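Local coordinates for protein glycoside hydrolase family 31 (Trueperella pyogenes, PDB 5I0F) that probably cleaves cycloalternan, a cyclic glucose tetrasaccharide, by way of a covalent glycosyl-enzyme intermediate, as a family 31 glycoside hydrolase, at residues Phe57-Val62 with Trp93-Pro98. Numbering follows the deposited sequence.
Sequences FDMSPV and WQTSIP
Trp93 lays one face of its indole against Pro61, whose CG stands 4.2 Å from the centroid of the six-membered ring, a CH-pi contact. Its benzo edge, CE3 and CZ3, meets the backbone of Met59, with Met59 O near the ring plane and 3.6 Å from CZ3. The Met59 side chain, bent at chi3 (78°), brings CE to 3.6 Å from Trp93 O, while CG lies against CB and CG2 of Thr95. Next along the strands, Ser60 and Gln94 form an antiparallel hydrogen-bonded pair, their side chains on the sheet face opposite Pro61 and Trp93, Ser60 N to Gln94 O at 2.9 Å and nearly straight (172°), and Gln94 N to Ser60 O at 2.8 Å. The pairing belongs to the antiparallel beta-sheet of the N-terminal domain; strand 54-62, broken here, turns from strand 41-49, where Phe57 and Met59 form backbone hydrogen bonds with Cys46 and Met44, onto strand 91-97. Beyond the bridge the backbones part, and a water spans Asp58 O (2.8 Å) and Thr95 OG1 (2.7 Å). Thr95 OG1, anti to its backbone N, also touches Phe57 CB, and the Phe57 ring reaches on to Ile97, CZ lying 3.7 Å from CG1.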
loop_
_atom_site.group_PDB
_atom_site.type_symbol
_atom_site.label_atom_id
_atom_site.label_comp_id
_atom_site.label_asym_id
_atom_site.label_seq_id
_atom_site.Cartn_x
_atom_site.Cartn_y
_atom_site.Cartn_z
ATOM N N PHE A 57 36.315 -17.158 13.752
ATOM C CA PHE A 57 35.182 -18.071 13.687
ATOM C C PHE A 57 35.231 -18.846 12.371
ATOM O O PHE A 57 35.446 -18.255 11.311
ATOM C CB PHE A 57 33.875 -17.288 13.789
ATOM C CG PHE A 57 33.722 -16.523 15.077
ATOM C CD1 PHE A 57 34.239 -15.243 15.207
ATOM C CD2 PHE A 57 33.038 -17.077 16.155
ATOM C CE1 PHE A 57 34.103 -14.539 16.397
ATOM C CE2 PHE A 57 32.907 -16.384 17.350
ATOM C CZ PHE A 57 33.436 -15.109 17.469
ATOM N N ASP A 58 35.056 -20.159 12.448
ATOM C CA ASP A 58 34.903 -21.010 11.263
ATOM C C ASP A 58 33.449 -20.993 10.855
ATOM O O ASP A 58 32.597 -21.528 11.550
ATOM C CB ASP A 58 35.305 -22.461 11.546
ATOM C CG ASP A 58 36.798 -22.652 11.612
ATOM O OD1 ASP A 58 37.513 -22.230 10.664
ATOM O OD2 ASP A 58 37.253 -23.248 12.608
ATOM N N MET A 59 33.169 -20.388 9.717
ATOM C CA MET A 59 31.803 -20.241 9.248
ATOM C C MET A 59 31.325 -21.540 8.601
ATOM O O MET A 59 32.130 -22.358 8.144
ATOM C CB MET A 59 31.703 -19.053 8.288
ATOM C CG MET A 59 32.163 -17.740 8.908
ATOM S SD MET A 59 32.135 -16.359 7.770
ATOM C CE MET A 59 30.380 -15.950 7.746
ATOM N N SER A 60 30.013 -21.731 8.599
ATOM C CA SER A 60 29.372 -22.916 8.048
ATOM C C SER A 60 28.527 -22.540 6.829
ATOM O O SER A 60 27.946 -21.445 6.809
ATOM C CB SER A 60 28.463 -23.530 9.103
ATOM O OG SER A 60 29.234 -24.138 10.124
ATOM N N PRO A 61 28.422 -23.447 5.832
ATOM C CA PRO A 61 27.580 -23.121 4.697
ATOM C C PRO A 61 26.106 -23.241 5.083
ATOM O O PRO A 61 25.732 -24.121 5.846
ATOM C CB PRO A 61 27.969 -24.168 3.627
ATOM C CG PRO A 61 29.042 -25.010 4.223
ATOM C CD PRO A 61 28.972 -24.815 5.705
ATOM N N VAL A 62 25.285 -22.348 4.559
ATOM C CA VAL A 62 23.899 -22.280 4.981
ATOM C C VAL A 62 23.039 -21.995 3.768
ATOM O O VAL A 62 23.547 -21.519 2.767
ATOM C CB VAL A 62 23.769 -21.203 6.100
ATOM C CG1 VAL A 62 23.796 -19.792 5.527
ATOM C CG2 VAL A 62 22.554 -21.443 6.975
ATOM N N TRP A 93 27.383 -18.280 3.847
ATOM C CA TRP A 93 28.153 -18.787 4.977
ATOM C C TRP A 93 27.712 -18.028 6.220
ATOM O O TRP A 93 27.329 -16.860 6.121
ATOM C CB TRP A 93 29.635 -18.535 4.725
ATOM C CG TRP A 93 30.180 -19.339 3.600
ATOM C CD1 TRP A 93 30.146 -19.029 2.259
ATOM C CD2 TRP A 93 30.874 -20.581 3.707
ATOM N NE1 TRP A 93 30.775 -20.001 1.538
ATOM C CE2 TRP A 93 31.230 -20.972 2.397
ATOM C CE3 TRP A 93 31.243 -21.401 4.787
ATOM C CZ2 TRP A 93 31.924 -22.150 2.138
ATOM C CZ3 TRP A 93 31.928 -22.584 4.523
ATOM C CH2 TRP A 93 32.253 -22.946 3.216
ATOM N N GLN A 94 27.802 -18.670 7.382
ATOM C CA GLN A 94 27.269 -18.103 8.615
ATOM C C GLN A 94 28.037 -18.558 9.854
ATOM O O GLN A 94 28.536 -19.680 9.921
ATOM C CB GLN A 94 25.786 -18.466 8.750
ATOM C CG GLN A 94 25.063 -17.773 9.882
ATOM C CD GLN A 94 23.656 -18.301 10.080
ATOM O OE1 GLN A 94 22.724 -17.864 9.414
ATOM N NE2 GLN A 94 23.499 -19.246 11.007
ATOM N N THR A 95 28.138 -17.651 10.814
ATOM C CA THR A 95 28.562 -17.967 12.166
ATOM C C THR A 95 27.732 -17.102 13.103
ATOM O O THR A 95 26.948 -16.280 12.640
ATOM C CB THR A 95 30.083 -17.719 12.355
ATOM O OG1 THR A 95 30.499 -18.206 13.634
ATOM C CG2 THR A 95 30.458 -16.219 12.224
ATOM N N SER A 96 27.894 -17.288 14.407
ATOM C CA SER A 96 27.265 -16.400 15.387
ATOM C C SER A 96 28.103 -16.219 16.649
ATOM O O SER A 96 29.039 -16.985 16.916
ATOM C CB SER A 96 25.855 -16.872 15.743
ATOM O OG SER A 96 25.880 -18.195 16.238
ATOM N N ILE A 97 27.779 -15.152 17.374
ATOM C CA ILE A 97 28.357 -14.854 18.682
ATOM C C ILE A 97 27.169 -14.863 19.641
ATOM O O ILE A 97 26.315 -14.000 19.524
ATOM C CB ILE A 97 29.052 -13.475 18.697
ATOM C CG1 ILE A 97 30.139 -13.409 17.618
ATOM C CG2 ILE A 97 29.642 -13.202 20.082
ATOM C CD1 ILE A 97 30.726 -12.026 17.395
ATOM N N PRO A 98 27.083 -15.853 20.560
ATOM C CA PRO A 98 25.876 -16.000 21.408
ATOM C C PRO A 98 25.583 -14.876 22.420
ATOM O O PRO A 98 24.414 -14.682 22.792
ATOM C CB PRO A 98 26.117 -17.327 22.144
ATOM C CG PRO A 98 27.596 -17.530 22.093
ATOM C CD PRO A 98 28.052 -16.941 20.796
HETATM O O HOH W 1 30.398 -20.836 13.105
#